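RNA pseudouridylate synthase domain-containing protein 1 (Homo sapiens, PDB 5VBB) probably binds RNA and isomerises uridine to pseudouridine within it. Local coordinates at residues 16-21 / 218-223; 116-121 / 142-147; 126-131 / 190-195. All coordinates share one frame; numbering follows the deposited sequence.

Interaction 1. Residues 16-21 / 218-223; sequences RDFLVV and DTECVE
Phe18 and Val222 form the tight centre of this contact, in which strand 18-23 and strand 221-225 meet through side chains and not through backbone pairing. The alpha carbons of Phe18 and Val222 stand 7.6 Å apart, too far for the strands to be bonded neighbours. Val222 CG2 lies over one face of the Phe18 ring, 3.9 Å from its centroid, in a CH-pi contact; a compact branched residue can lay one methyl on the ring while its other methyl, CG1, reaches 3.5 Å from Val20 CG2. Ala82 and Ala86 of helix 80-91 also touch the ring. Toward the solvent the packing turns polar and looser. Glu220, its chain extended, brings its carboxylate to the ring edge, with OE2 3.7 Å from Phe18 CD2 and the carboxylate plane nearly perpendicular to the ring; OE2 is also hydrogen-bonded to Tyr13 and Ser15. Glu220 OE1 and Asp17 OD2 are 3.9 Å apart, a like-charge approach that might favour proton uptake, although Asp17 OD1 has its own hydrogen bond with Asn79. Thr219 only skirts this side, its OG1 4.4 Å from Asp17 OD2. The contact joins strand 18-23 of the four-stranded antiparallel sheet to strand 221-225 of the larger one by side-chain packing, as parts of the alpha+beta pseudouridine synthase fold.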
ATOM      1  N   ARG A  16      20.900   1.397 -13.298  1.00 47.05           N
ATOM      2  CA  ARG A  16      21.439   0.295 -14.091  1.00 48.67           C
ATOM      3  C   ARG A  16      20.869  -1.047 -13.624  1.00 51.30           C
ATOM      4  O   ARG A  16      20.627  -1.928 -14.438  1.00 52.34           O
ATOM      5  CB  ARG A  16      22.976   0.247 -13.937  1.00 52.57           C
ATOM      6  CG  ARG A  16      23.699   1.468 -14.541  1.00 65.71           C
ATOM      7  CD  ARG A  16      25.074   1.737 -13.900  1.00 67.04           C
ATOM      8  NE  ARG A  16      26.050   0.678 -14.176  1.00 64.18           N
ATOM      9  CZ  ARG A  16      26.616   0.456 -15.361  1.00 83.19           C
ATOM     10  NH1 ARG A  16      26.334   1.236 -16.401  1.00 79.48           N
ATOM     11  NH2 ARG A  16      27.474  -0.546 -15.516  1.00 66.57           N
ATOM     12  N   ASP A  17      20.630  -1.174 -12.313  1.00 45.50           N
ATOM     13  CA  ASP A  17      20.234  -2.413 -11.654  1.00 45.05           C
ATOM     14  C   ASP A  17      18.777  -2.520 -11.249  1.00 47.74           C
ATOM     15  O   ASP A  17      18.306  -3.640 -11.070  1.00 47.36           O
ATOM     16  CB  ASP A  17      21.072  -2.571 -10.377  1.00 46.54           C
ATOM     17  CG  ASP A  17      22.516  -2.948 -10.629  1.00 60.99           C
ATOM     18  OD1 ASP A  17      22.765  -3.752 -11.545  1.00 66.63           O
ATOM     19  OD2 ASP A  17      23.388  -2.469  -9.885  1.00 64.30           O
ATOM     20  N   PHE A  18      18.098  -1.396 -11.000  1.00 43.11           N
ATOM     21  CA  PHE A  18      16.730  -1.424 -10.531  1.00 40.45           C
ATOM     22  C   PHE A  18      15.851  -0.471 -11.274  1.00 46.81           C
ATOM     23  O   PHE A  18      16.282   0.577 -11.729  1.00 45.85           O
ATOM     24  CB  PHE A  18      16.668  -1.076  -9.033  1.00 40.48           C
ATOM     25  CG  PHE A  18      17.340  -2.102  -8.168  1.00 41.03           C
ATOM     26  CD1 PHE A  18      16.718  -3.304  -7.886  1.00 43.54           C
ATOM     27  CD2 PHE A  18      18.618  -1.886  -7.677  1.00 43.12           C
ATOM     28  CE1 PHE A  18      17.310  -4.222  -7.031  1.00 45.03           C
ATOM     29  CE2 PHE A  18      19.238  -2.829  -6.880  1.00 46.48           C
ATOM     30  CZ  PHE A  18      18.571  -3.987  -6.542  1.00 45.10           C
ATOM     31  N   LEU A  19      14.579  -0.805 -11.281  1.00 46.01           N
ATOM     32  CA  LEU A  19      13.522  -0.014 -11.855  1.00 47.80           C
ATOM     33  C   LEU A  19      12.387  -0.042 -10.826  1.00 45.73           C
ATOM     34  O   LEU A  19      12.066  -1.113 -10.338  1.00 44.44           O
ATOM     35  CB  LEU A  19      13.099  -0.672 -13.172  1.00 50.09           C
ATOM     36  CG  LEU A  19      11.873  -0.196 -13.867  1.00 57.47           C
ATOM     37  CD1 LEU A  19      11.935   1.281 -14.119  1.00 59.72           C
ATOM     38  CD2 LEU A  19      11.720  -0.913 -15.181  1.00 63.72           C
ATOM     39  N   VAL A  20      11.818   1.107 -10.488  1.00 40.44           N
ATOM     40  CA  VAL A  20      10.657   1.199  -9.578  1.00 38.04           C
ATOM     41  C   VAL A  20       9.539   1.832 -10.367  1.00 41.52           C
ATOM     42  O   VAL A  20       9.674   2.955 -10.855  1.00 40.48           O
ATOM     43  CB  VAL A  20      10.881   1.954  -8.246  1.00 39.58           C
ATOM     44  CG1 VAL A  20       9.663   1.844  -7.322  1.00 38.82           C
ATOM     45  CG2 VAL A  20      12.123   1.474  -7.541  1.00 38.83           C
ATOM     46  N   VAL A  21       8.415   1.126 -10.452  1.00 37.53           N
ATOM     47  CA  VAL A  21       7.248   1.637 -11.152  1.00 38.33           C
ATOM     48  C   VAL A  21       6.270   2.155 -10.128  1.00 38.94           C
ATOM     49  O   VAL A  21       6.316   1.754  -8.960  1.00 38.66           O
ATOM     50  CB  VAL A  21       6.585   0.586 -12.102  1.00 42.71           C
ATOM     51  CG1 VAL A  21       7.584   0.064 -13.132  1.00 44.39           C
ATOM     52  CG2 VAL A  21       5.988  -0.578 -11.327  1.00 42.06           C
ATOM     53  N   ASP A 218      23.205  -3.912  -0.871  1.00 53.45           N
ATOM     54  CA  ASP A 218      24.675  -3.808  -0.745  1.00 55.87           C
ATOM     55  C   ASP A 218      25.284  -2.749  -1.688  1.00 61.44           C
ATOM     56  O   ASP A 218      26.138  -1.987  -1.249  1.00 64.89           O
ATOM     57  CB  ASP A 218      25.351  -5.165  -0.972  1.00 59.26           C
ATOM     58  CG  ASP A 218      24.983  -5.912  -2.245  1.00 70.56           C
ATOM     59  OD1 ASP A 218      24.257  -5.341  -3.080  1.00 71.25           O
ATOM     60  OD2 ASP A 218      25.413  -7.078  -2.396  1.00 79.16           O
ATOM     61  N   THR A 219      24.782  -2.636  -2.920  1.00 55.51           N
ATOM     62  CA  THR A 219      25.286  -1.691  -3.920  1.00 55.67           C
ATOM     63  C   THR A 219      24.491  -0.397  -4.078  1.00 55.00           C
ATOM     64  O   THR A 219      25.009   0.564  -4.646  1.00 53.54           O
ATOM     65  CB  THR A 219      25.268  -2.388  -5.299  1.00 67.09           C
ATOM     66  OG1 THR A 219      23.942  -2.843  -5.569  1.00 72.12           O
ATOM     67  CG2 THR A 219      26.220  -3.557  -5.374  1.00 69.07           C
ATOM     68  N   GLU A 220      23.211  -0.376  -3.673  1.00 49.35           N
ATOM     69  CA  GLU A 220      22.363   0.760  -3.968  1.00 47.03           C
ATOM     70  C   GLU A 220      21.214   0.874  -2.985  1.00 46.38           C
ATOM     71  O   GLU A 220      20.597  -0.137  -2.687  1.00 43.54           O
ATOM     72  CB  GLU A 220      21.801   0.482  -5.366  1.00 48.90           C
ATOM     73  CG  GLU A 220      21.030   1.598  -6.028  1.00 57.24           C
ATOM     74  CD  GLU A 220      20.713   1.242  -7.467  1.00 65.40           C
ATOM     75  OE1 GLU A 220      21.501   0.502  -8.093  1.00 59.51           O
ATOM     76  OE2 GLU A 220      19.651   1.669  -7.963  1.00 66.76           O
ATOM     77  N   CYS A 221      20.915   2.071  -2.492  1.00 44.21           N
ATOM     78  CA  CYS A 221      19.757   2.254  -1.608  1.00 43.86           C
ATOM     79  C   CYS A 221      18.651   2.743  -2.489  1.00 46.81           C
ATOM     80  O   CYS A 221      18.619   3.926  -2.860  1.00 46.91           O
ATOM     81  CB  CYS A 221      20.049   3.225  -0.470  1.00 45.01           C
ATOM     82  SG  CYS A 221      18.650   3.491   0.647  1.00 48.09           S
ATOM     83  N   VAL A 222      17.771   1.809  -2.888  1.00 41.18           N
ATOM     84  CA  VAL A 222      16.637   2.115  -3.755  1.00 40.29           C
ATOM     85  C   VAL A 222      15.629   2.782  -2.867  1.00 45.85           C
ATOM     86  O   VAL A 222      15.065   2.100  -2.025  1.00 46.61           O
ATOM     87  CB  VAL A 222      16.047   0.848  -4.406  1.00 42.77           C
ATOM     88  CG1 VAL A 222      14.814   1.180  -5.268  1.00 42.02           C
ATOM     89  CG2 VAL A 222      17.101   0.096  -5.195  1.00 42.73           C
ATOM     90  N   GLU A 223      15.432   4.108  -3.006  1.00 39.97           N
ATOM     91  CA  GLU A 223      14.508   4.815  -2.137  1.00 38.83           C
ATOM     92  C   GLU A 223      13.580   5.684  -2.954  1.00 42.00           C
ATOM     93  O   GLU A 223      14.040   6.541  -3.721  1.00 39.87           O
ATOM     94  CB  GLU A 223      15.307   5.628  -1.127  1.00 40.21           C
ATOM     95  CG  GLU A 223      14.476   6.535  -0.245  1.00 44.39           C
ATOM     96  CD  GLU A 223      15.294   7.242   0.813  1.00 62.25           C
ATOM     97  OE1 GLU A 223      16.536   7.297   0.680  1.00 68.83           O
ATOM     98  OE2 GLU A 223      14.688   7.722   1.796  1.00 51.91           O
TER

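Interaction 2. Residues 116-121 / 142-147; sequences HAIGRN and KPSLTD. With SO4 (sulfate ion), chain D.
An antiparallel bridge between Ile118 and Lys142 joins the middle strand, 118-121, of a small three-stranded sheet to its edge strand, 138-142. The two residues form a hydrogen-bonded pair. Lys142 N donates to Ile118 O at 2.8 Å, whereas the return bond from Ile118 N to Lys142 O is weak at 3.3 Å. Lys142 O has a second donor, Ser144 OG, at 2.8 Å. With OG held beside the backbone N (chi1 -49°), the small serine folds back over its own chain as the strand ends, and that bond fixes its hydroxyl. The same oxygen lies 3.6 Å from Ile118 CG1, while Ser144 CB packs against His116 O. Ile118 is buried, its aliphatic branches also meeting Gln175 and His179 of helix 175-182, and Ala117 is small enough for its CB to sit 3.5 Å from Lys142 O.

Beyond this bridge, long basic side chains from both strands converge on a sulfate ion. Arg120 presents the edge of its guanidinium: NE gives a nearly straight bond to sulfate O1 (3.0 Å, 169°), and NH2 donates to O4. From the other strand, the extended chain of Lys142 carries NZ to sulfate O1 at 3.0 Å and also to O2. O1 is therefore gripped from both strands, and the anion probably offsets the repulsion between the two cations. Arg172 and Thr173 are also hydrogen-bonded to the ion. The sulfate probably came from the crystallisation liquor, but a cluster of basic groups round a tetrahedral anion is characteristic of phosphate-binding surfaces, consistent with a role in RNA binding.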
ATOM      1  N   HIS A 116      -3.129  -6.136  16.435  1.00 39.99           N
ATOM      2  CA  HIS A 116      -3.888  -7.396  16.419  1.00 43.29           C
ATOM      3  C   HIS A 116      -3.258  -8.334  15.421  1.00 42.89           C
ATOM      4  O   HIS A 116      -2.973  -7.922  14.297  1.00 38.39           O
ATOM      5  CB  HIS A 116      -5.345  -7.206  15.981  1.00 47.69           C
ATOM      6  CG  HIS A 116      -6.201  -6.368  16.879  1.00 54.30           C
ATOM      7  ND1 HIS A 116      -5.931  -6.235  18.228  1.00 58.36           N
ATOM      8  CD2 HIS A 116      -7.308  -5.653  16.576  1.00 57.47           C
ATOM      9  CE1 HIS A 116      -6.883  -5.444  18.703  1.00 58.85           C
ATOM     10  NE2 HIS A 116      -7.719  -5.055  17.731  1.00 58.36           N
ATOM     11  N   ALA A 117      -3.053  -9.588  15.823  1.00 40.95           N
ATOM     12  CA  ALA A 117      -2.441 -10.600  14.968  1.00 38.68           C
ATOM     13  C   ALA A 117      -3.405 -10.951  13.817  1.00 41.91           C
ATOM     14  O   ALA A 117      -4.613 -10.894  14.005  1.00 40.99           O
ATOM     15  CB  ALA A 117      -2.082 -11.831  15.785  1.00 38.74           C
ATOM     16  N   ILE A 118      -2.841 -11.273  12.634  1.00 37.62           N
ATOM     17  CA  ILE A 118      -3.567 -11.598  11.412  1.00 36.25           C
ATOM     18  C   ILE A 118      -3.361 -13.055  11.098  1.00 40.71           C
ATOM     19  O   ILE A 118      -2.238 -13.509  11.045  1.00 41.75           O
ATOM     20  CB  ILE A 118      -3.135 -10.674  10.250  1.00 37.19           C
ATOM     21  CG1 ILE A 118      -3.476  -9.223  10.623  1.00 36.54           C
ATOM     22  CG2 ILE A 118      -3.825 -11.071   8.926  1.00 39.91           C
ATOM     23  CD1 ILE A 118      -3.075  -8.127   9.634  1.00 33.36           C
ATOM     24  N   GLY A 119      -4.455 -13.777  10.937  1.00 40.56           N
ATOM     25  CA  GLY A 119      -4.440 -15.171  10.534  1.00 41.27           C
ATOM     26  C   GLY A 119      -5.169 -15.339   9.222  1.00 44.64           C
ATOM     27  O   GLY A 119      -5.629 -14.364   8.617  1.00 40.48           O
ATOM     28  N   ARG A 120      -5.296 -16.582   8.779  1.00 45.72           N
ATOM     29  CA  ARG A 120      -6.000 -16.889   7.541  1.00 46.16           C
ATOM     30  C   ARG A 120      -7.396 -17.406   7.905  1.00 50.19           C
ATOM     31  O   ARG A 120      -7.612 -18.069   8.928  1.00 47.04           O
ATOM     32  CB  ARG A 120      -5.174 -17.830   6.654  1.00 50.46           C
ATOM     33  CG  ARG A 120      -4.165 -17.007   5.853  1.00 63.31           C
ATOM     34  CD  ARG A 120      -2.991 -17.779   5.288  1.00 67.35           C
ATOM     35  NE  ARG A 120      -2.109 -16.906   4.502  1.00 65.15           N
ATOM     36  CZ  ARG A 120      -2.325 -16.510   3.245  1.00 73.36           C
ATOM     37  NH1 ARG A 120      -3.412 -16.904   2.588  1.00 57.40           N
ATOM     38  NH2 ARG A 120      -1.452 -15.715   2.636  1.00 64.33           N
ATOM     39  N   ASN A 121      -8.366 -16.957   7.118  1.00 49.34           N
ATOM     40  CA  ASN A 121      -9.757 -17.235   7.356  1.00 50.85           C
ATOM     41  C   ASN A 121     -10.080 -18.642   6.840  1.00 57.82           C
ATOM     42  O   ASN A 121      -9.865 -18.931   5.661  1.00 57.24           O
ATOM     43  CB  ASN A 121     -10.605 -16.180   6.629  1.00 53.87           C
ATOM     44  CG  ASN A 121     -11.927 -15.905   7.263  1.00 76.16           C
ATOM     45  OD1 ASN A 121     -12.459 -16.710   8.029  1.00 77.04           O
ATOM     46  ND2 ASN A 121     -12.493 -14.752   6.937  1.00 67.82           N
ATOM     47  N   LYS A 142      -0.404 -14.585  12.931  1.00 38.33           N
ATOM     48  CA  LYS A 142       0.992 -14.244  12.766  1.00 37.44           C
ATOM     49  C   LYS A 142       1.278 -12.831  13.211  1.00 40.34           C
ATOM     50  O   LYS A 142       0.361 -12.012  13.272  1.00 38.82           O
ATOM     51  CB  LYS A 142       1.408 -14.425  11.302  1.00 37.63           C
ATOM     52  CG  LYS A 142       1.708 -15.863  10.922  1.00 43.29           C
ATOM     53  CD  LYS A 142       2.144 -15.911   9.479  1.00 49.59           C
ATOM     54  CE  LYS A 142       1.972 -17.261   8.822  1.00 61.20           C
ATOM     55  NZ  LYS A 142       2.432 -17.197   7.400  1.00 70.20           N
ATOM     56  N   PRO A 143       2.563 -12.548  13.549  1.00 37.50           N
ATOM     57  CA  PRO A 143       2.928 -11.210  14.045  1.00 35.65           C
ATOM     58  C   PRO A 143       2.502 -10.088  13.169  1.00 38.42           C
ATOM     59  O   PRO A 143       2.708 -10.131  11.949  1.00 40.35           O
ATOM     60  CB  PRO A 143       4.451 -11.238  14.086  1.00 36.76           C
ATOM     61  CG  PRO A 143       4.820 -12.649  14.071  1.00 42.35           C
ATOM     62  CD  PRO A 143       3.752 -13.418  13.444  1.00 38.86           C
ATOM     63  N   SER A 144       1.958  -9.062  13.770  1.00 33.06           N
ATOM     64  CA  SER A 144       1.413  -7.980  12.980  1.00 31.81           C
ATOM     65  C   SER A 144       1.564  -6.664  13.651  1.00 34.39           C
ATOM     66  O   SER A 144       1.293  -6.560  14.847  1.00 35.69           O
ATOM     67  CB  SER A 144      -0.065  -8.248  12.698  1.00 37.14           C
ATOM     68  OG  SER A 144      -0.311  -9.555  12.202  1.00 41.19           O
ATOM     69  N   LEU A 145       1.960  -5.650  12.898  1.00 30.51           N
ATOM     70  CA  LEU A 145       2.079  -4.305  13.447  1.00 32.72           C
ATOM     71  C   LEU A 145       1.981  -3.276  12.337  1.00 34.54           C
ATOM     72  O   LEU A 145       2.829  -3.255  11.432  1.00 32.59           O
ATOM     73  CB  LEU A 145       3.386  -4.124  14.187  1.00 34.48           C
ATOM     74  CG  LEU A 145       3.583  -2.745  14.891  1.00 42.16           C
ATOM     75  CD1 LEU A 145       2.483  -2.432  15.827  1.00 44.55           C
ATOM     76  CD2 LEU A 145       4.790  -2.757  15.672  1.00 45.17           C
ATOM     77  N   THR A 146       0.980  -2.403  12.439  1.00 31.73           N
ATOM     78  CA  THR A 146       0.745  -1.295  11.522  1.00 32.21           C
ATOM     79  C   THR A 146       0.657  -0.013  12.313  1.00 38.10           C
ATOM     80  O   THR A 146      -0.167   0.113  13.229  1.00 39.01           O
ATOM     81  CB  THR A 146      -0.556  -1.428  10.694  1.00 36.25           C
ATOM     82  OG1 THR A 146      -0.532  -2.607   9.927  1.00 36.34           O
ATOM     83  CG2 THR A 146      -0.740  -0.263   9.725  1.00 35.99           C
ATOM     84  N   ASP A 147       1.509   0.921  11.970  1.00 33.32           N
ATOM     85  CA  ASP A 147       1.494   2.256  12.537  1.00 34.57           C
ATOM     86  C   ASP A 147       0.658   3.160  11.627  1.00 35.37           C
ATOM     87  O   ASP A 147       0.954   3.297  10.447  1.00 35.69           O
ATOM     88  CB  ASP A 147       2.919   2.751  12.654  1.00 37.34           C
ATOM     89  CG  ASP A 147       3.101   4.121  13.237  1.00 47.99           C
ATOM     90  OD1 ASP A 147       2.297   4.510  14.100  1.00 46.46           O
ATOM     91  OD2 ASP A 147       4.114   4.768  12.907  1.00 56.95           O
TER
HETATM   92  S   SO4 D 303       0.805 -14.373   5.772  1.00 49.49           S
HETATM   93  O1  SO4 D 303       0.193 -15.675   6.017  1.00 52.31           O
HETATM   94  O2  SO4 D 303       2.246 -14.420   6.098  1.00 51.62           O
HETATM   95  O3  SO4 D 303       0.106 -13.328   6.536  1.00 43.47           O
HETATM   96  O4  SO4 D 303       0.652 -14.065   4.381  1.00 51.10           O

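Interaction 3. Residues 126-131 / 190-195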
ATOM      1  N   ARG A 126     -12.344 -17.733   0.763  1.00 55.25           N
ATOM      2  CA  ARG A 126     -12.527 -17.357  -0.620  1.00 55.01           C
ATOM      3  C   ARG A 126     -12.912 -15.858  -0.769  1.00 59.20           C
ATOM      4  O   ARG A 126     -12.352 -15.162  -1.614  1.00 58.51           O
ATOM      5  CB  ARG A 126     -13.597 -18.260  -1.241  1.00 54.78           C
ATOM      6  CG  ARG A 126     -14.028 -17.762  -2.559  1.00 56.88           C
ATOM      7  CD  ARG A 126     -14.491 -18.811  -3.482  1.00 47.60           C
ATOM      8  NE  ARG A 126     -14.552 -18.158  -4.785  1.00 60.85           N
ATOM      9  CZ  ARG A 126     -15.583 -17.467  -5.260  1.00 67.64           C
ATOM     10  NH1 ARG A 126     -16.723 -17.404  -4.580  1.00 46.39           N
ATOM     11  NH2 ARG A 126     -15.492 -16.854  -6.430  1.00 53.58           N
ATOM     12  N   ALA A 127     -13.865 -15.385   0.035  1.00 57.27           N
ATOM     13  CA  ALA A 127     -14.327 -13.994  -0.048  1.00 57.20           C
ATOM     14  C   ALA A 127     -13.435 -13.027   0.701  1.00 62.31           C
ATOM     15  O   ALA A 127     -13.276 -11.904   0.248  1.00 62.97           O
ATOM     16  CB  ALA A 127     -15.741 -13.885   0.483  1.00 57.89           C
ATOM     17  N   HIS A 128     -12.921 -13.422   1.876  1.00 57.68           N
ATOM     18  CA  HIS A 128     -12.056 -12.579   2.710  1.00 55.86           C
ATOM     19  C   HIS A 128     -10.929 -13.485   3.211  1.00 50.93           C
ATOM     20  O   HIS A 128     -11.103 -14.198   4.180  1.00 46.01           O
ATOM     21  CB  HIS A 128     -12.843 -11.926   3.874  1.00 58.64           C
ATOM     22  CG  HIS A 128     -14.295 -11.691   3.588  1.00 64.73           C
ATOM     23  ND1 HIS A 128     -14.707 -10.767   2.638  1.00 67.41           N
ATOM     24  CD2 HIS A 128     -15.389 -12.277   4.128  1.00 68.17           C
ATOM     25  CE1 HIS A 128     -16.028 -10.835   2.613  1.00 67.63           C
ATOM     26  NE2 HIS A 128     -16.485 -11.718   3.508  1.00 68.80           N
ATOM     27  N   THR A 129      -9.802 -13.482   2.499  1.00 47.83           N
ATOM     28  CA  THR A 129      -8.651 -14.346   2.729  1.00 48.83           C
ATOM     29  C   THR A 129      -8.142 -14.315   4.172  1.00 47.11           C
ATOM     30  O   THR A 129      -7.989 -15.368   4.794  1.00 47.16           O
ATOM     31  CB  THR A 129      -7.493 -13.951   1.764  1.00 59.96           C
ATOM     32  OG1 THR A 129      -8.000 -13.834   0.425  1.00 60.16           O
ATOM     33  CG2 THR A 129      -6.356 -14.970   1.763  1.00 53.63           C
ATOM     34  N   MET A 130      -7.960 -13.117   4.714  1.00 39.59           N
ATOM     35  CA  MET A 130      -7.342 -12.907   6.010  1.00 37.76           C
ATOM     36  C   MET A 130      -8.323 -12.435   7.080  1.00 43.12           C
ATOM     37  O   MET A 130      -9.385 -11.901   6.768  1.00 41.36           O
ATOM     38  CB  MET A 130      -6.219 -11.866   5.828  1.00 38.61           C
ATOM     39  CG  MET A 130      -5.246 -12.183   4.677  1.00 40.88           C
ATOM     40  SD  MET A 130      -4.344 -13.750   4.750  1.00 44.47           S
ATOM     41  CE  MET A 130      -3.216 -13.416   6.098  1.00 40.56           C
ATOM     42  N   CYS A 131      -7.962 -12.612   8.352  1.00 42.13           N
ATOM     43  CA  CYS A 131      -8.796 -12.205   9.485  1.00 43.64           C
ATOM     44  C   CYS A 131      -7.965 -11.828  10.691  1.00 45.29           C
ATOM     45  O   CYS A 131      -6.822 -12.222  10.805  1.00 42.88           O
ATOM     46  CB  CYS A 131      -9.755 -13.331   9.857  1.00 48.05           C
ATOM     47  SG  CYS A 131      -8.928 -14.897  10.212  1.00 54.44           S
ATOM     48  N   ASP A 190     -12.685  -0.761  -0.891  1.00 35.88           N
ATOM     49  CA  ASP A 190     -12.172  -2.104  -0.630  1.00 36.16           C
ATOM     50  C   ASP A 190     -13.300  -3.117  -0.783  1.00 41.05           C
ATOM     51  O   ASP A 190     -14.137  -3.278   0.109  1.00 38.81           O
ATOM     52  CB  ASP A 190     -11.522  -2.208   0.742  1.00 37.76           C
ATOM     53  CG  ASP A 190     -10.714  -3.473   0.951  1.00 43.05           C
ATOM     54  OD1 ASP A 190     -11.043  -4.494   0.337  1.00 38.46           O
ATOM     55  OD2 ASP A 190      -9.821  -3.474   1.820  1.00 40.84           O
ATOM     56  N   LEU A 191     -13.277  -3.829  -1.904  1.00 38.29           N
ATOM     57  CA  LEU A 191     -14.326  -4.789  -2.244  1.00 41.15           C
ATOM     58  C   LEU A 191     -14.283  -6.059  -1.423  1.00 44.49           C
ATOM     59  O   LEU A 191     -15.271  -6.766  -1.392  1.00 45.20           O
ATOM     60  CB  LEU A 191     -14.251  -5.145  -3.733  1.00 42.24           C
ATOM     61  CG  LEU A 191     -14.431  -3.974  -4.700  1.00 46.12           C
ATOM     62  CD1 LEU A 191     -14.203  -4.416  -6.127  1.00 49.00           C
ATOM     63  CD2 LEU A 191     -15.793  -3.345  -4.533  1.00 47.85           C
ATOM     64  N   THR A 192     -13.175  -6.353  -0.761  1.00 42.29           N
ATOM     65  CA  THR A 192     -13.028  -7.566   0.053  1.00 42.88           C
ATOM     66  C   THR A 192     -13.248  -7.290   1.536  1.00 46.44           C
ATOM     67  O   THR A 192     -14.043  -7.982   2.177  1.00 46.87           O
ATOM     68  CB  THR A 192     -11.625  -8.114  -0.216  1.00 47.49           C
ATOM     69  OG1 THR A 192     -11.540  -8.342  -1.607  1.00 44.35           O
ATOM     70  CG2 THR A 192     -11.305  -9.406   0.524  1.00 47.62           C
ATOM     71  N   TYR A 193     -12.527  -6.310   2.093  1.00 41.38           N
ATOM     72  CA  TYR A 193     -12.574  -6.051   3.548  1.00 40.72           C
ATOM     73  C   TYR A 193     -13.465  -4.861   3.975  1.00 48.14           C
ATOM     74  O   TYR A 193     -13.579  -4.595   5.171  1.00 45.70           O
ATOM     75  CB  TYR A 193     -11.170  -5.846   4.088  1.00 39.99           C
ATOM     76  CG  TYR A 193     -10.342  -7.088   3.910  1.00 39.81           C
ATOM     77  CD1 TYR A 193     -10.530  -8.195   4.730  1.00 42.23           C
ATOM     78  CD2 TYR A 193      -9.430  -7.194   2.875  1.00 40.29           C
ATOM     79  CE1 TYR A 193      -9.822  -9.373   4.528  1.00 41.72           C
ATOM     80  CE2 TYR A 193      -8.711  -8.367   2.661  1.00 40.51           C
ATOM     81  CZ  TYR A 193      -8.881  -9.445   3.518  1.00 43.32           C
ATOM     82  OH  TYR A 193      -8.239 -10.642   3.283  1.00 39.19           O
ATOM     83  N   GLY A 194     -14.159  -4.231   3.027  1.00 48.15           N
ATOM     84  CA  GLY A 194     -15.090  -3.156   3.342  1.00 48.52           C
ATOM     85  C   GLY A 194     -16.367  -3.740   3.888  1.00 56.06           C
ATOM     86  O   GLY A 194     -16.612  -4.943   3.757  1.00 56.31           O
ATOM     87  N   GLU A 195     -17.202  -2.903   4.465  1.00 56.52           N
ATOM     88  CA  GLU A 195     -18.496  -3.342   5.000  1.00 59.07           C
ATOM     89  C   GLU A 195     -19.533  -3.328   3.902  1.00 64.87           C
ATOM     90  O   GLU A 195     -19.393  -2.579   2.944  1.00 64.87           O
ATOM     91  CB  GLU A 195     -18.952  -2.417   6.149  1.00 61.30           C
ATOM     92  CG  GLU A 195     -18.074  -2.501   7.388  1.00 71.79           C
ATOM     93  CD  GLU A 195     -18.226  -3.786   8.176  1.00 97.12           C
ATOM     94  OE1 GLU A 195     -19.194  -3.880   8.965  1.00109.55           O
ATOM     95  OE2 GLU A 195     -17.389  -4.701   8.003  1.00 86.68           O
TER
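Tyr193 and Met130 are joined by a hydrogen bond in which Met130 N donates to Tyr193 OH, 2.9 Å long and fairly straight at 161°. They bring the start of strand 130-132 against a loop shaped by an Asx turn at Asp190. A phenol suits this place because its ring fills a buried site while its hydroxyl satisfies the strand's amide; OH is also hydrogen-bonded to His174 ND1. The ring edge faces the same residue, with Tyr193 CE1 3.4 Å from Met130 O. A second link is weaker: His128 ND1 donates to Thr192 O at 2.9 Å, but the bond is bent to 126°. Thr192 CG2, anti to the backbone N, touches Ala127 O at 3.2 Å and also lies over one face of the Tyr193 ring, offset toward the rim.

Around this first shell, Ala127 CB sits over the centre of the His128 ring, and Val178 of helix 175-182 touches both Met130 and Tyr193. The Tyr193 side chain is about 7 Å from that of Asp67, the active-site residue inferred by similarity, so the contact belongs to the surroundings of the probable catalytic site. Gly194, lacking a side chain, lets its N make a weak bond to Asp190 O. The loop is set by the Asp190 carboxylate, which also forms a salt bridge with Arg177: OD1 accepts Thr192 N nearly in line with its C-O bond at 3.0 Å, and Tyr193 N from above the carboxylate plane at 2.9 Å.

How the interactions relate
From the N terminus, the chain enters interaction 1 at 16-21 and leaves it only at 218-223, so that contact closes a loop embracing both others. Within it, interaction 2 opens at 116-121 and interaction 3 at 126-131; interaction 2 closes at 142-147 and interaction 3 not until 190-195, so the two cross. They also touch, since strands 118-121 and 130-132 are neighbours in the small three-stranded sheet. Interaction 3 ties that sheet to the loop after helix 175-182, while segment 142-147 leads from it into the seven-stranded sheet. Interaction 1, about 29 Å from interaction 2 between centres, joins that larger sheet to the four-stranded one.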